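Local coordinates for protein monothiol glutaredoxin-S14, chloroplastic (Arabidopsis thaliana, PDB 3IPZ) that forms a homodimer bridged by a [2Fe-2S] cluster, may donate such clusters to other proteins and may reduce glutathione-thiol disulfides, at residues L77-E82 with G97-E102. Sequence-based numbering, arbitrary orientation.
Sequences LYIGGE and GELQEE
Ile79 and Leu99 meet where the C-terminal helix 98-108 of this thioredoxin-fold glutaredoxin domain packs on one face of the central four-stranded sheet. Their side chains cross at about a right angle, and the touching is done by methyl ends: CD1 of Ile79 lies 4.0 Å from CD2 of Leu99. With CG1 beside the backbone N and anti to the carbonyl carbon (chi1 -59°), and the chain then extended, Ile79 carries CD1 out toward the helix. Leu77, two residues earlier on the same face of strand 76-79, contributes more loosely, its CD2 standing 4.4 Å from CD2 of Leu99. Both leucines also touch helix 34-45, Leu77 through Leu43 and Leu99 through Ile42; on helix 87-96, Leu77 touches Thr90 and Leu99 touches Ala93.

This close packing of Ile79 on Leu99 and on the backbone of Glu102 gives way to a solvent side at the Glu102 carboxylate and toward the hairpin turn. The side chain of Glu102 approaches Ile79 through CB alone, 4.3 Å from Ile79 CD1, and also touches Phe84 of strand 82-85. Its carboxylate makes no hydrogen bond to strand or turn; a long, weak ion pair links OE2 to Lys105. Ile79 to Glu82 form a type I' turn, with Gly80 and Gly81 at positive phi and the exposed Glu82 directing its carboxylate away from the helix. The turn is closed by two backbone bonds between Ile79 and Glu82, which join strands 76-79 and 82-85. No hydrogen bond links residues 77-82 to residues 97-102; the contact is van der Waals packing, of side chains on each other and of one methyl on the helix backbone. That methyl, CG2 of Ile79, makes the closest approach, 3.7 Å from the carbonyl O of Glu102.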
ATOM      1  N   LEU A  77       0.926   0.037  -2.439  1.00 30.01           N
ATOM      2  CA  LEU A  77      -0.325   0.704  -2.108  1.00 27.47           C
ATOM      3  C   LEU A  77      -1.549  -0.096  -2.496  1.00 30.46           C
ATOM      4  O   LEU A  77      -1.656  -0.595  -3.612  1.00 28.33           O
ATOM      5  CB  LEU A  77      -0.390   2.072  -2.796  1.00 34.00           C
ATOM      6  CG  LEU A  77      -1.619   2.967  -2.565  1.00 34.42           C
ATOM      7  CD1 LEU A  77      -1.705   3.381  -1.092  1.00 25.41           C
ATOM      8  CD2 LEU A  77      -1.511   4.209  -3.451  1.00 24.61           C
ATOM      9  N   TYR A  78      -2.473  -0.227  -1.554  1.00 26.37           N
ATOM     10  CA  TYR A  78      -3.722  -0.928  -1.802  1.00 29.39           C
ATOM     11  C   TYR A  78      -4.887   0.067  -1.677  1.00 36.44           C
ATOM     12  O   TYR A  78      -4.889   0.939  -0.793  1.00 33.21           O
ATOM     13  CB  TYR A  78      -3.911  -2.078  -0.801  1.00 31.81           C
ATOM     14  CG  TYR A  78      -3.211  -3.360  -1.200  1.00 28.78           C
ATOM     15  CD1 TYR A  78      -1.836  -3.536  -0.984  1.00 23.21           C
ATOM     16  CD2 TYR A  78      -3.926  -4.396  -1.813  1.00 26.95           C
ATOM     17  CE1 TYR A  78      -1.191  -4.728  -1.372  1.00 32.04           C
ATOM     18  CE2 TYR A  78      -3.301  -5.575  -2.202  1.00 42.26           C
ATOM     19  CZ  TYR A  78      -1.935  -5.737  -1.983  1.00 36.76           C
ATOM     20  OH  TYR A  78      -1.332  -6.903  -2.405  1.00 53.37           O
ATOM     21  N   ILE A  79      -5.864  -0.063  -2.570  1.00 30.14           N
ATOM     22  CA  ILE A  79      -7.037   0.802  -2.562  1.00 32.60           C
ATOM     23  C   ILE A  79      -8.240  -0.070  -2.859  1.00 38.16           C
ATOM     24  O   ILE A  79      -8.250  -0.788  -3.863  1.00 28.40           O
ATOM     25  CB  ILE A  79      -6.946   1.904  -3.642  1.00 36.31           C
ATOM     26  CG1 ILE A  79      -5.713   2.769  -3.410  1.00 32.46           C
ATOM     27  CG2 ILE A  79      -8.183   2.780  -3.599  1.00 32.21           C
ATOM     28  CD1 ILE A  79      -5.288   3.622  -4.605  1.00 28.03           C
ATOM     29  N   GLY A  80      -9.248  -0.008  -1.985  1.00 36.04           N
ATOM     30  CA  GLY A  80     -10.440  -0.816  -2.175  1.00 26.56           C
ATOM     31  C   GLY A  80     -10.119  -2.299  -2.087  1.00 34.26           C
ATOM     32  O   GLY A  80     -10.842  -3.134  -2.637  1.00 41.80           O
ATOM     33  N   GLY A  81      -9.028  -2.630  -1.402  1.00 29.06           N
ATOM     34  CA  GLY A  81      -8.644  -4.023  -1.245  1.00 30.50           C
ATOM     35  C   GLY A  81      -7.946  -4.640  -2.442  1.00 39.68           C
ATOM     36  O   GLY A  81      -7.735  -5.855  -2.473  1.00 40.49           O
ATOM     37  N   GLU A  82      -7.596  -3.820  -3.430  1.00 38.38           N
ATOM     38  CA  GLU A  82      -6.900  -4.308  -4.621  1.00 37.97           C
ATOM     39  C   GLU A  82      -5.544  -3.638  -4.690  1.00 36.80           C
ATOM     40  O   GLU A  82      -5.430  -2.449  -4.403  1.00 35.38           O
ATOM     41  CB  GLU A  82      -7.686  -3.984  -5.895  1.00 38.35           C
ATOM     42  CG  GLU A  82      -9.073  -4.623  -5.948  1.00 54.11           C
ATOM     43  CD  GLU A  82      -9.020  -6.145  -6.044  1.00 62.70           C
ATOM     44  OE1 GLU A  82     -10.068  -6.796  -5.813  1.00 65.42           O
ATOM     45  OE2 GLU A  82      -7.937  -6.690  -6.356  1.00 61.56           O
ATOM     46  N   GLY A  97      -3.807  11.765 -12.472  1.00 45.46           N
ATOM     47  CA  GLY A  97      -5.134  11.990 -11.926  1.00 36.23           C
ATOM     48  C   GLY A  97      -5.859  10.671 -11.694  1.00 42.71           C
ATOM     49  O   GLY A  97      -6.919  10.635 -11.053  1.00 40.59           O
ATOM     50  N   GLU A  98      -5.286   9.583 -12.220  1.00 37.75           N
ATOM     51  CA  GLU A  98      -5.850   8.233 -12.069  1.00 43.57           C
ATOM     52  C   GLU A  98      -5.858   7.775 -10.592  1.00 38.08           C
ATOM     53  O   GLU A  98      -6.745   7.042 -10.154  1.00 37.02           O
ATOM     54  CB  GLU A  98      -5.044   7.246 -12.912  1.00 41.11           C
ATOM     55  CG  GLU A  98      -5.511   5.796 -12.832  1.00 64.72           C
ATOM     56  CD  GLU A  98      -4.590   4.840 -13.590  1.00 68.85           C
ATOM     57  OE1 GLU A  98      -4.231   5.155 -14.746  1.00 81.33           O
ATOM     58  OE2 GLU A  98      -4.235   3.774 -13.039  1.00 62.57           O
ATOM     59  N   LEU A  99      -4.860   8.213  -9.836  1.00 32.78           N
ATOM     60  CA  LEU A  99      -4.764   7.874  -8.424  1.00 39.61           C
ATOM     61  C   LEU A  99      -6.006   8.428  -7.709  1.00 32.97           C
ATOM     62  O   LEU A  99      -6.666   7.728  -6.949  1.00 39.05           O
ATOM     63  CB  LEU A  99      -3.505   8.514  -7.824  1.00 28.78           C
ATOM     64  CG  LEU A  99      -2.844   7.851  -6.609  1.00 40.35           C
ATOM     65  CD1 LEU A  99      -2.152   8.922  -5.817  1.00 31.24           C
ATOM     66  CD2 LEU A  99      -3.847   7.130  -5.742  1.00 31.01           C
ATOM     67  N   GLN A 100      -6.317   9.694  -7.964  1.00 42.42           N
ATOM     68  CA  GLN A 100      -7.469  10.338  -7.346  1.00 47.65           C
ATOM     69  C   GLN A 100      -8.770   9.653  -7.743  1.00 46.80           C
ATOM     70  O   GLN A 100      -9.639   9.409  -6.900  1.00 44.29           O
ATOM     71  CB  GLN A 100      -7.508  11.819  -7.717  1.00 46.95           C
ATOM     72  CG  GLN A 100      -6.294  12.589  -7.221  1.00 49.11           C
ATOM     73  CD  GLN A 100      -5.080  12.524  -8.158  1.00 61.47           C
ATOM     74  OE1 GLN A 100      -4.805  11.503  -8.799  1.00 47.32           O
ATOM     75  NE2 GLN A 100      -4.339  13.622  -8.219  1.00 52.27           N
ATOM     76  N   GLU A 101      -8.902   9.331  -9.025  1.00 44.26           N
ATOM     77  CA  GLU A 101     -10.099   8.652  -9.485  1.00 43.47           C
ATOM     78  C   GLU A 101     -10.311   7.376  -8.686  1.00 46.83           C
ATOM     79  O   GLU A 101     -11.422   7.113  -8.205  1.00 44.53           O
ATOM     80  CB  GLU A 101      -9.979   8.297 -10.961  1.00 56.55           C
ATOM     81  CG  GLU A 101     -10.334   9.426 -11.911  1.00 74.02           C
ATOM     82  CD  GLU A 101     -10.162   9.015 -13.358  1.00 77.56           C
ATOM     83  OE1 GLU A 101     -10.659   7.928 -13.727  1.00 71.74           O
ATOM     84  OE2 GLU A 101      -9.530   9.779 -14.121  1.00 82.59           O
ATOM     85  N   GLU A 102      -9.238   6.591  -8.549  1.00 40.20           N
ATOM     86  CA  GLU A 102      -9.282   5.329  -7.822  1.00 40.91           C
ATOM     87  C   GLU A 102      -9.681   5.471  -6.366  1.00 35.72           C
ATOM     88  O   GLU A 102     -10.484   4.684  -5.857  1.00 35.58           O
ATOM     89  CB  GLU A 102      -7.931   4.617  -7.892  1.00 44.82           C
ATOM     90  CG  GLU A 102      -7.863   3.568  -8.970  1.00 57.71           C
ATOM     91  CD  GLU A 102      -8.942   2.520  -8.813  1.00 63.11           C
ATOM     92  OE1 GLU A 102      -8.921   1.774  -7.806  1.00 49.16           O
ATOM     93  OE2 GLU A 102      -9.817   2.452  -9.701  1.00 60.73           O
TER